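PDB 1Z02: 2-oxo-1,2-dihydroquinoline 8-monooxygenase, oxygenase component from Pseudomonas putida, which probably hydroxylates 2-oxo-1,2-dihydroquinoline at its 8-position, as the oxygenase component that carries a Rieske [2Fe-2S] cluster and a mononuclear iron. Local coordinates for residues A[217-222]-A[292-297]; A[260-265]-A[394-399]; A[301-306]-A[311-316]. All blocks are in the same frame, centred on the assembly; numbering follows the deposited sequence.

Contact 1: residues A[217-222]-A[292-297]; sequences FDNAHI and YRTSVV. With FE (Fe (III) ion), chain G.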
loop_
_atom_site.group_PDB
_atom_site.type_symbol
_atom_site.label_atom_id
_atom_site.label_comp_id
_atom_site.label_asym_id
_atom_site.label_seq_id
_atom_site.Cartn_x
_atom_site.Cartn_y
_atom_site.Cartn_z
ATOM N N PHE A 217 30.630 2.960 -1.087
ATOM C CA PHE A 217 32.008 3.431 -0.968
ATOM C C PHE A 217 32.299 4.166 0.335
ATOM O O PHE A 217 33.254 4.934 0.416
ATOM C CB PHE A 217 32.385 4.302 -2.178
ATOM C CG PHE A 217 31.593 5.578 -2.301
ATOM C CD1 PHE A 217 32.040 6.756 -1.698
ATOM C CD2 PHE A 217 30.417 5.605 -3.055
ATOM C CE1 PHE A 217 31.330 7.942 -1.842
ATOM C CE2 PHE A 217 29.693 6.784 -3.210
ATOM C CZ PHE A 217 30.151 7.959 -2.604
ATOM N N ASP A 218 31.483 3.906 1.353
ATOM C CA ASP A 218 31.671 4.517 2.666
ATOM C C ASP A 218 32.944 3.926 3.288
ATOM O O ASP A 218 33.117 2.705 3.311
ATOM C CB ASP A 218 30.473 4.216 3.564
ATOM C CG ASP A 218 30.592 4.874 4.914
ATOM O OD1 ASP A 218 30.197 6.046 5.040
ATOM O OD2 ASP A 218 31.108 4.222 5.843
ATOM N N ASN A 219 33.826 4.787 3.798
ATOM C CA ASN A 219 35.080 4.321 4.376
ATOM C C ASN A 219 35.044 4.045 5.864
ATOM O O ASN A 219 35.902 3.330 6.367
ATOM C CB ASN A 219 36.202 5.326 4.103
ATOM C CG ASN A 219 36.285 5.715 2.647
ATOM O OD1 ASN A 219 36.284 4.860 1.765
ATOM N ND2 ASN A 219 36.363 7.013 2.384
ATOM N N ALA A 220 34.059 4.579 6.576
ATOM C CA ALA A 220 34.034 4.390 8.021
ATOM C C ALA A 220 32.780 3.749 8.630
ATOM O O ALA A 220 31.941 4.454 9.178
ATOM C CB ALA A 220 34.304 5.732 8.690
ATOM N N HIS A 221 32.648 2.423 8.544
ATOM C CA HIS A 221 31.498 1.744 9.153
ATOM C C HIS A 221 31.850 0.339 9.614
ATOM O O HIS A 221 31.265 -0.656 9.173
ATOM C CB HIS A 221 30.276 1.731 8.220
ATOM C CG HIS A 221 30.490 1.028 6.914
ATOM N ND1 HIS A 221 31.310 1.522 5.921
ATOM C CD2 HIS A 221 29.937 -0.101 6.413
ATOM C CE1 HIS A 221 31.248 0.732 4.865
ATOM N NE2 HIS A 221 30.421 -0.259 5.139
ATOM N N ILE A 222 32.812 0.271 10.530
ATOM C CA ILE A 222 33.268 -1.007 11.075
ATOM C C ILE A 222 32.174 -1.771 11.837
ATOM O O ILE A 222 32.037 -2.988 11.701
ATOM C CB ILE A 222 34.475 -0.804 12.028
ATOM C CG1 ILE A 222 34.905 -2.135 12.651
ATOM C CG2 ILE A 222 34.135 0.224 13.121
ATOM C CD1 ILE A 222 36.117 -2.020 13.604
ATOM N N TYR A 292 43.215 -2.665 -0.268
ATOM C CA TYR A 292 42.161 -2.473 -1.260
ATOM C C TYR A 292 41.953 -0.977 -1.471
ATOM O O TYR A 292 42.364 -0.167 -0.647
ATOM C CB TYR A 292 40.858 -3.098 -0.755
ATOM C CG TYR A 292 40.334 -2.412 0.488
ATOM C CD1 TYR A 292 39.534 -1.269 0.398
ATOM C CD2 TYR A 292 40.674 -2.876 1.756
ATOM C CE1 TYR A 292 39.093 -0.609 1.545
ATOM C CE2 TYR A 292 40.233 -2.223 2.908
ATOM C CZ TYR A 292 39.446 -1.095 2.794
ATOM O OH TYR A 292 38.997 -0.461 3.923
ATOM N N ARG A 293 41.311 -0.617 -2.576
ATOM C CA ARG A 293 41.047 0.784 -2.876
ATOM C C ARG A 293 39.686 0.938 -3.557
ATOM O O ARG A 293 39.334 0.167 -4.445
ATOM C CB ARG A 293 42.159 1.339 -3.773
ATOM C CG ARG A 293 42.086 2.831 -4.010
ATOM C CD ARG A 293 43.389 3.345 -4.592
ATOM N NE ARG A 293 43.667 2.798 -5.915
ATOM C CZ ARG A 293 44.766 3.066 -6.614
ATOM N NH1 ARG A 293 44.942 2.531 -7.817
ATOM N NH2 ARG A 293 45.696 3.866 -6.107
ATOM N N THR A 294 38.925 1.938 -3.131
ATOM C CA THR A 294 37.607 2.187 -3.694
ATOM C C THR A 294 37.519 3.495 -4.465
ATOM O O THR A 294 38.149 4.495 -4.114
ATOM C CB THR A 294 36.526 2.229 -2.591
ATOM O OG1 THR A 294 36.938 3.129 -1.552
ATOM C CG2 THR A 294 36.307 0.850 -2.017
ATOM N N SER A 295 36.720 3.470 -5.521
ATOM C CA SER A 295 36.492 4.641 -6.354
ATOM C C SER A 295 35.056 4.548 -6.862
ATOM O O SER A 295 34.458 3.471 -6.857
ATOM C CB SER A 295 37.474 4.664 -7.533
ATOM O OG SER A 295 37.418 3.468 -8.294
ATOM N N VAL A 296 34.500 5.678 -7.288
ATOM C CA VAL A 296 33.137 5.697 -7.799
ATOM C C VAL A 296 33.014 6.658 -8.982
ATOM O O VAL A 296 33.551 7.763 -8.963
ATOM C CB VAL A 296 32.123 6.083 -6.672
ATOM C CG1 VAL A 296 32.447 7.462 -6.129
ATOM C CG2 VAL A 296 30.679 6.023 -7.208
ATOM N N VAL A 297 32.317 6.213 -10.020
ATOM C CA VAL A 297 32.115 7.014 -11.216
ATOM C C VAL A 297 30.636 7.042 -11.600
ATOM O O VAL A 297 29.867 6.151 -11.213
ATOM C CB VAL A 297 32.914 6.438 -12.419
ATOM C CG1 VAL A 297 34.402 6.462 -12.125
ATOM C CG2 VAL A 297 32.458 5.007 -12.718
HETATM FE FE FE G . 29.894 -2.055 4.016
HETATM O O HOH W 1 37.228 1.915 3.632
HETATM O O HOH W 2 31.716 -1.878 2.589
HETATM O O HOH W 3 29.443 -1.330 1.930
#

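Contact 2: residues A[260-265]-A[394-399]; sequences KGMMQW and PITWRK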
loop_
_atom_site.group_PDB
_atom_site.type_symbol
_atom_site.label_atom_id
_atom_site.label_comp_id
_atom_site.label_asym_id
_atom_site.label_seq_id
_atom_site.Cartn_x
_atom_site.Cartn_y
_atom_site.Cartn_z
ATOM N N LYS A 260 33.733 9.841 -15.442
ATOM C CA LYS A 260 33.682 10.991 -14.539
ATOM C C LYS A 260 33.469 10.450 -13.138
ATOM O O LYS A 260 32.434 9.832 -12.858
ATOM C CB LYS A 260 32.500 11.894 -14.866
ATOM C CG LYS A 260 32.294 12.181 -16.336
ATOM C CD LYS A 260 33.375 13.048 -16.932
ATOM C CE LYS A 260 33.023 13.223 -18.383
ATOM N NZ LYS A 260 34.033 13.837 -19.200
ATOM N N GLY A 261 34.429 10.692 -12.256
ATOM C CA GLY A 261 34.285 10.204 -10.902
ATOM C C GLY A 261 35.405 10.623 -9.977
ATOM O O GLY A 261 36.060 11.639 -10.195
ATOM N N MET A 262 35.633 9.828 -8.938
ATOM C CA MET A 262 36.669 10.130 -7.963
ATOM C C MET A 262 37.381 8.864 -7.513
ATOM O O MET A 262 36.774 7.794 -7.405
ATOM C CB MET A 262 36.059 10.819 -6.739
ATOM C CG MET A 262 35.015 9.974 -6.029
ATOM S SD MET A 262 34.148 10.837 -4.716
ATOM C CE MET A 262 34.628 9.926 -3.296
ATOM N N MET A 263 38.678 9.004 -7.267
ATOM C CA MET A 263 39.523 7.913 -6.803
ATOM C C MET A 263 39.975 8.269 -5.394
ATOM O O MET A 263 40.537 9.338 -5.174
ATOM C CB MET A 263 40.750 7.765 -7.711
ATOM C CG MET A 263 41.831 6.838 -7.173
ATOM S SD MET A 263 41.503 5.123 -7.552
ATOM C CE MET A 263 40.404 4.763 -6.496
ATOM N N GLN A 264 39.726 7.378 -4.442
ATOM C CA GLN A 264 40.130 7.621 -3.066
ATOM C C GLN A 264 41.514 7.026 -2.817
ATOM O O GLN A 264 41.736 5.828 -3.031
ATOM C CB GLN A 264 39.098 7.024 -2.116
ATOM C CG GLN A 264 37.693 7.554 -2.358
ATOM C CD GLN A 264 36.727 7.155 -1.279
ATOM O OE1 GLN A 264 36.371 5.985 -1.139
ATOM N NE2 GLN A 264 36.305 8.129 -0.491
ATOM N N TRP A 265 42.442 7.876 -2.377
ATOM C CA TRP A 265 43.815 7.449 -2.118
ATOM C C TRP A 265 43.927 6.632 -0.834
ATOM O O TRP A 265 44.495 7.089 0.159
ATOM C CB TRP A 265 44.757 8.662 -2.045
ATOM C CG TRP A 265 44.779 9.514 -3.274
ATOM C CD1 TRP A 265 44.323 10.791 -3.386
ATOM C CD2 TRP A 265 45.312 9.167 -4.556
ATOM N NE1 TRP A 265 44.540 11.266 -4.656
ATOM C CE2 TRP A 265 45.150 10.286 -5.397
ATOM C CE3 TRP A 265 45.919 8.016 -5.078
ATOM C CZ2 TRP A 265 45.568 10.294 -6.737
ATOM C CZ3 TRP A 265 46.337 8.023 -6.415
ATOM C CH2 TRP A 265 46.159 9.157 -7.224
ATOM N N PRO A 394 31.335 11.189 0.344
ATOM C CA PRO A 394 30.042 11.300 -0.331
ATOM C C PRO A 394 29.749 12.694 -0.885
ATOM O O PRO A 394 29.167 12.817 -1.963
ATOM C CB PRO A 394 29.040 10.846 0.742
ATOM C CG PRO A 394 29.734 11.172 2.038
ATOM C CD PRO A 394 31.168 10.804 1.762
ATOM N N ILE A 395 30.151 13.738 -0.166
ATOM C CA ILE A 395 29.907 15.102 -0.631
ATOM C C ILE A 395 30.620 15.338 -1.963
ATOM O O ILE A 395 30.037 15.884 -2.904
ATOM C CB ILE A 395 30.372 16.140 0.417
ATOM C CG1 ILE A 395 29.494 16.029 1.672
ATOM C CG2 ILE A 395 30.316 17.549 -0.171
ATOM C CD1 ILE A 395 29.908 16.933 2.809
ATOM N N THR A 396 31.872 14.904 -2.052
ATOM C CA THR A 396 32.633 15.072 -3.279
ATOM C C THR A 396 31.950 14.333 -4.421
ATOM O O THR A 396 31.953 14.800 -5.563
ATOM C CB THR A 396 34.063 14.539 -3.123
ATOM O OG1 THR A 396 34.720 15.255 -2.076
ATOM C CG2 THR A 396 34.848 14.716 -4.421
ATOM N N TRP A 397 31.370 13.174 -4.113
ATOM C CA TRP A 397 30.679 12.392 -5.131
ATOM C C TRP A 397 29.401 13.101 -5.566
ATOM O O TRP A 397 29.108 13.179 -6.760
ATOM C CB TRP A 397 30.384 10.980 -4.601
ATOM C CG TRP A 397 29.126 10.340 -5.143
ATOM C CD1 TRP A 397 27.962 10.118 -4.462
ATOM C CD2 TRP A 397 28.906 9.867 -6.477
ATOM N NE1 TRP A 397 27.030 9.536 -5.290
ATOM C CE2 TRP A 397 27.582 9.372 -6.533
ATOM C CE3 TRP A 397 29.700 9.813 -7.631
ATOM C CZ2 TRP A 397 27.032 8.835 -7.699
ATOM C CZ3 TRP A 397 29.152 9.280 -8.793
ATOM C CH2 TRP A 397 27.826 8.797 -8.814
ATOM N N ARG A 398 28.654 13.640 -4.608
ATOM C CA ARG A 398 27.418 14.341 -4.935
ATOM C C ARG A 398 27.692 15.540 -5.831
ATOM O O ARG A 398 26.957 15.787 -6.784
ATOM C CB ARG A 398 26.699 14.800 -3.664
ATOM C CG ARG A 398 26.180 13.661 -2.790
ATOM C CD ARG A 398 25.339 14.218 -1.673
ATOM N NE ARG A 398 25.035 13.226 -0.650
ATOM C CZ ARG A 398 24.515 13.533 0.538
ATOM N NH1 ARG A 398 24.261 12.587 1.431
ATOM N NH2 ARG A 398 24.254 14.800 0.832
ATOM N N LYS A 399 28.751 16.283 -5.532
ATOM C CA LYS A 399 29.095 17.447 -6.331
ATOM C C LYS A 399 29.461 17.084 -7.765
ATOM O O LYS A 399 28.969 17.699 -8.705
ATOM C CB LYS A 399 30.262 18.200 -5.697
ATOM C CG LYS A 399 29.934 18.899 -4.400
ATOM C CD LYS A 399 31.117 19.727 -3.948
ATOM C CE LYS A 399 30.851 20.413 -2.625
ATOM N NZ LYS A 399 31.988 21.306 -2.255
#

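Contact 3: residues A[301-306]-A[311-316]; sequences VLMVEN and HVVQYE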
loop_
_atom_site.group_PDB
_atom_site.type_symbol
_atom_site.label_atom_id
_atom_site.label_comp_id
_atom_site.label_asym_id
_atom_site.label_seq_id
_atom_site.Cartn_x
_atom_site.Cartn_y
_atom_site.Cartn_z
ATOM N N VAL A 301 28.942 3.805 -10.100
ATOM C CA VAL A 301 29.555 2.480 -10.160
ATOM C C VAL A 301 30.777 2.373 -9.255
ATOM O O VAL A 301 31.718 3.153 -9.375
ATOM C CB VAL A 301 29.987 2.124 -11.607
ATOM C CG1 VAL A 301 30.230 0.634 -11.718
ATOM C CG2 VAL A 301 28.930 2.573 -12.594
ATOM N N LEU A 302 30.743 1.400 -8.349
ATOM C CA LEU A 302 31.828 1.177 -7.403
ATOM C C LEU A 302 32.872 0.185 -7.894
ATOM O O LEU A 302 32.551 -0.774 -8.588
ATOM C CB LEU A 302 31.259 0.676 -6.076
ATOM C CG LEU A 302 32.295 0.297 -5.008
ATOM C CD1 LEU A 302 32.838 1.568 -4.372
ATOM C CD2 LEU A 302 31.646 -0.587 -3.947
ATOM N N MET A 303 34.131 0.454 -7.556
ATOM C CA MET A 303 35.231 -0.437 -7.893
ATOM C C MET A 303 36.050 -0.631 -6.634
ATOM O O MET A 303 36.470 0.342 -6.012
ATOM C CB MET A 303 36.137 0.137 -8.984
ATOM C CG MET A 303 37.450 -0.647 -9.120
ATOM S SD MET A 303 38.397 -0.372 -10.643
ATOM C CE MET A 303 38.998 1.303 -10.383
ATOM N N VAL A 304 36.257 -1.888 -6.257
ATOM C CA VAL A 304 37.048 -2.209 -5.082
ATOM C C VAL A 304 38.234 -3.043 -5.556
ATOM O O VAL A 304 38.133 -4.266 -5.675
ATOM C CB VAL A 304 36.250 -3.038 -4.059
ATOM C CG1 VAL A 304 36.974 -3.029 -2.727
ATOM C CG2 VAL A 304 34.844 -2.484 -3.903
ATOM N N GLU A 305 39.349 -2.370 -5.836
ATOM C CA GLU A 305 40.567 -3.027 -6.302
ATOM C C GLU A 305 41.124 -3.971 -5.247
ATOM O O GLU A 305 41.025 -3.707 -4.051
ATOM C CB GLU A 305 41.638 -1.980 -6.644
ATOM C CG GLU A 305 41.184 -0.955 -7.656
ATOM C CD GLU A 305 42.156 0.192 -7.811
ATOM O OE1 GLU A 305 41.711 1.360 -7.730
ATOM O OE2 GLU A 305 43.358 -0.077 -8.022
ATOM N N ASN A 306 41.706 -5.075 -5.705
ATOM C CA ASN A 306 42.319 -6.061 -4.825
ATOM C C ASN A 306 41.369 -6.655 -3.784
ATOM O O ASN A 306 41.734 -6.843 -2.617
ATOM C CB ASN A 306 43.533 -5.446 -4.129
ATOM C CG ASN A 306 44.630 -6.454 -3.896
ATOM O OD1 ASN A 306 45.063 -7.141 -4.827
ATOM N ND2 ASN A 306 45.094 -6.551 -2.658
ATOM N N HIS A 311 44.346 -9.829 -8.033
ATOM C CA HIS A 311 43.893 -10.151 -9.387
ATOM C C HIS A 311 42.379 -10.279 -9.501
ATOM O O HIS A 311 41.847 -10.552 -10.578
ATOM C CB HIS A 311 44.556 -11.433 -9.896
ATOM C CG HIS A 311 46.048 -11.355 -9.950
ATOM N ND1 HIS A 311 46.854 -11.795 -8.924
ATOM C CD2 HIS A 311 46.881 -10.858 -10.897
ATOM C CE1 HIS A 311 48.119 -11.574 -9.236
ATOM N NE2 HIS A 311 48.162 -11.007 -10.426
ATOM N N VAL A 312 41.688 -10.088 -8.383
ATOM C CA VAL A 312 40.229 -10.143 -8.358
ATOM C C VAL A 312 39.761 -8.749 -7.966
ATOM O O VAL A 312 40.398 -8.099 -7.141
ATOM C CB VAL A 312 39.706 -11.148 -7.304
ATOM C CG1 VAL A 312 38.189 -11.159 -7.307
ATOM C CG2 VAL A 312 40.242 -12.541 -7.595
ATOM N N VAL A 313 38.658 -8.293 -8.555
ATOM C CA VAL A 313 38.114 -6.963 -8.258
ATOM C C VAL A 313 36.591 -7.021 -8.127
ATOM O O VAL A 313 35.932 -7.812 -8.812
ATOM C CB VAL A 313 38.491 -5.945 -9.366
ATOM C CG1 VAL A 313 37.954 -6.409 -10.708
ATOM C CG2 VAL A 313 37.929 -4.574 -9.031
ATOM N N GLN A 314 36.036 -6.198 -7.236
ATOM C CA GLN A 314 34.590 -6.162 -7.042
ATOM C C GLN A 314 33.976 -4.873 -7.566
ATOM O O GLN A 314 34.450 -3.776 -7.263
ATOM C CB GLN A 314 34.220 -6.323 -5.563
ATOM C CG GLN A 314 32.701 -6.422 -5.338
ATOM C CD GLN A 314 32.328 -6.873 -3.930
ATOM O OE1 GLN A 314 32.989 -7.734 -3.352
ATOM N NE2 GLN A 314 31.258 -6.307 -3.384
ATOM N N TYR A 315 32.923 -5.023 -8.364
ATOM C CA TYR A 315 32.210 -3.889 -8.946
ATOM C C TYR A 315 30.766 -3.920 -8.484
ATOM O O TYR A 315 30.174 -4.992 -8.369
ATOM C CB TYR A 315 32.221 -3.962 -10.477
ATOM C CG TYR A 315 33.576 -3.767 -11.106
ATOM C CD1 TYR A 315 34.205 -4.811 -11.786
ATOM C CD2 TYR A 315 34.219 -2.531 -11.047
ATOM C CE1 TYR A 315 35.440 -4.629 -12.397
ATOM C CE2 TYR A 315 35.451 -2.336 -11.654
ATOM C CZ TYR A 315 36.057 -3.392 -12.329
ATOM O OH TYR A 315 37.285 -3.209 -12.920
ATOM N N GLU A 316 30.199 -2.747 -8.225
ATOM C CA GLU A 316 28.808 -2.666 -7.805
ATOM C C GLU A 316 28.062 -1.548 -8.518
ATOM O O GLU A 316 28.636 -0.519 -8.884
ATOM C CB GLU A 316 28.688 -2.437 -6.296
ATOM C CG GLU A 316 29.390 -3.459 -5.436
ATOM C CD GLU A 316 29.007 -3.337 -3.976
ATOM O OE1 GLU A 316 28.700 -2.210 -3.527
ATOM O OE2 GLU A 316 29.022 -4.367 -3.268
HETATM O O HOH W 4 41.996 -6.571 -8.507
HETATM O O HOH W 5 44.811 -6.786 -7.661
#

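Contact 1: residues A[217-222]-A[292-297]
A small, buried apolar contact sets the start of the iron-binding loop 217-222 against strand 293-297 of the catalytic-domain sheet, with F217 and V296 as its main pair. The CG1 methyl of V296 stands over the centre of the F217 ring, 4.1 Å from the centroid and only 10° off the ring normal, a CH-pi contact. CB of V296 closes on ring atom CD2 of F217 at 4.0 Å. The phenyl group is brought there by a first torsion of 64°, which tucks CG between the backbone N and the carbonyl carbon. W397 meets the same ring edge-to-face and L302 also packs on it. Replacing this phenylalanine with alanine is likely to remove the face that V296 CG1 packs on and the ring that W397 meets, opening a gap between strand, helix and iron loop. Farther along, N219 lies near T294, whose hydroxyl rests against the side-chain amide of Q264, probably its polar partner. A water 3.0 Å from Y292 OH also reaches N219 O through a weak bond.

Beyond F217 the loop provides one ligand of the facial triad of two histidines and one carboxylate used by Rieske oxygenases. NE2 of H221 binds the iron at 2.2 Å, beside H225, D365 and two waters, while H221 ND1 donates to OD2 of D218 at 2.7 Å in a bent, weak bond. The other carboxylate oxygen of D218 is hydrogen-bonded to H108 of a neighbouring subunit, placing D218 between the iron ligand H221 and a ligand of that subunit's [2Fe-2S] cluster.

Contact 2: residues A[260-265]-A[394-399]
The 2.8 Å backbone hydrogen bond from R398 N to P394 O spans the helical turn that presents T396 and W397 to the sulfur of M262. That sulfur carries the contact. M262 SD lies 3.7 Å from the backbone N of W397 and 3.8 Å from CB of the same residue, so it rests against the root of the tryptophan side chain and not on its indole. M262 SD also reaches T396, where CG2 stands 4.0 Å away. The touching is apolar packing, with the thioether set into the angle between two successive helix residues. M262 arrives with CG lodged between its backbone N and carbonyl carbon (chi1 60°) and the next bond extended, which carries SD out from the strand toward the helix; its side chain then meets that of W397 at about a right angle.

The two threonine branches divide the work. OG1 lies beside the residue's own backbone N (chi1 -60°) and is hydrogen-bonded to I392 O one turn earlier, a bond that satisfies the hydroxyl within the helix and leaves the methyl branch to face the sulfur. W397 likewise has its polar end occupied, since NE1 is hydrogen-bonded to Y33 OH, while its indole packs on V296.

The pair joins helix 392-404 to the antiparallel sheet of the Bet v 1-like catalytic domain. Strand 261-264 lies between strands 250-253 and 293-297, so M262 is backed by I250 and V296, T396 extends the contact to V252, and helix 209-216 packs on the helix through C213 and E214.

Contact 3: residues A[301-306]-A[311-316]
M303 lays its side chain alongside the ring of Y315, the two pointing the same way, with CG of M303 3.6 Å from CE2 of Y315. Its sulfur sits obliquely to the ring, SD being 4.9 Å from the centroid, in a Met-aromatic contact. CG2 of V313 lies above one ring face toward the rim, and the tyrosine hydroxyl is tethered to P189 O.

L302 and E316 run side by side from the other face of the sheet, where CD2 of L302 comes within 3.4 Å of E316 OE1. Three groups hold the E316 carboxylate: Y318 bonds OE1, Y328 bonds OE2, and NE2 of Q314 reaches E316 OE2 at 3.0 Å from above the carboxylate plane.

The hydrogen-bonded pairs L302-E316 and V304-Q314 flank the non-hydrogen-bonded pair M303-Y315. L302 N reaches E316 O at 2.9 Å. V304 N meets Q314 O at 2.8 Å. Toward the turn, direct pairing gives way to water: one molecule links N306 N to V312 O, another N306 OD1 to H311 N.

The arrangement is an antiparallel beta hairpin in the central sheet of a Bet v 1-like catalytic domain, with the E316 side chain about 8 Å from the iron.

How the contacts relate
From the N terminus, the iron-binding loop 217-222 comes first and is joined by contact 1 to strand 293-297, closing a loop of 69 residues. Strand 261-264 lies within that loop, yet its partner, helix 392-404, follows much later, so contacts 1 and 2 cross. Contact 3 opens after contact 1 has closed and nests inside the longer loop of contact 2, pairing two consecutive strands. Strands 261-264, 293-297, 301-305 and 313-320 are successive neighbours in one antiparallel sheet. Backbone bonds between V296 and M262 and between S295 and M303, with the R293-E305 salt bridge, join the strands, while contacts 1 and 2 pack the iron loop and helix 392-404 on the sheet.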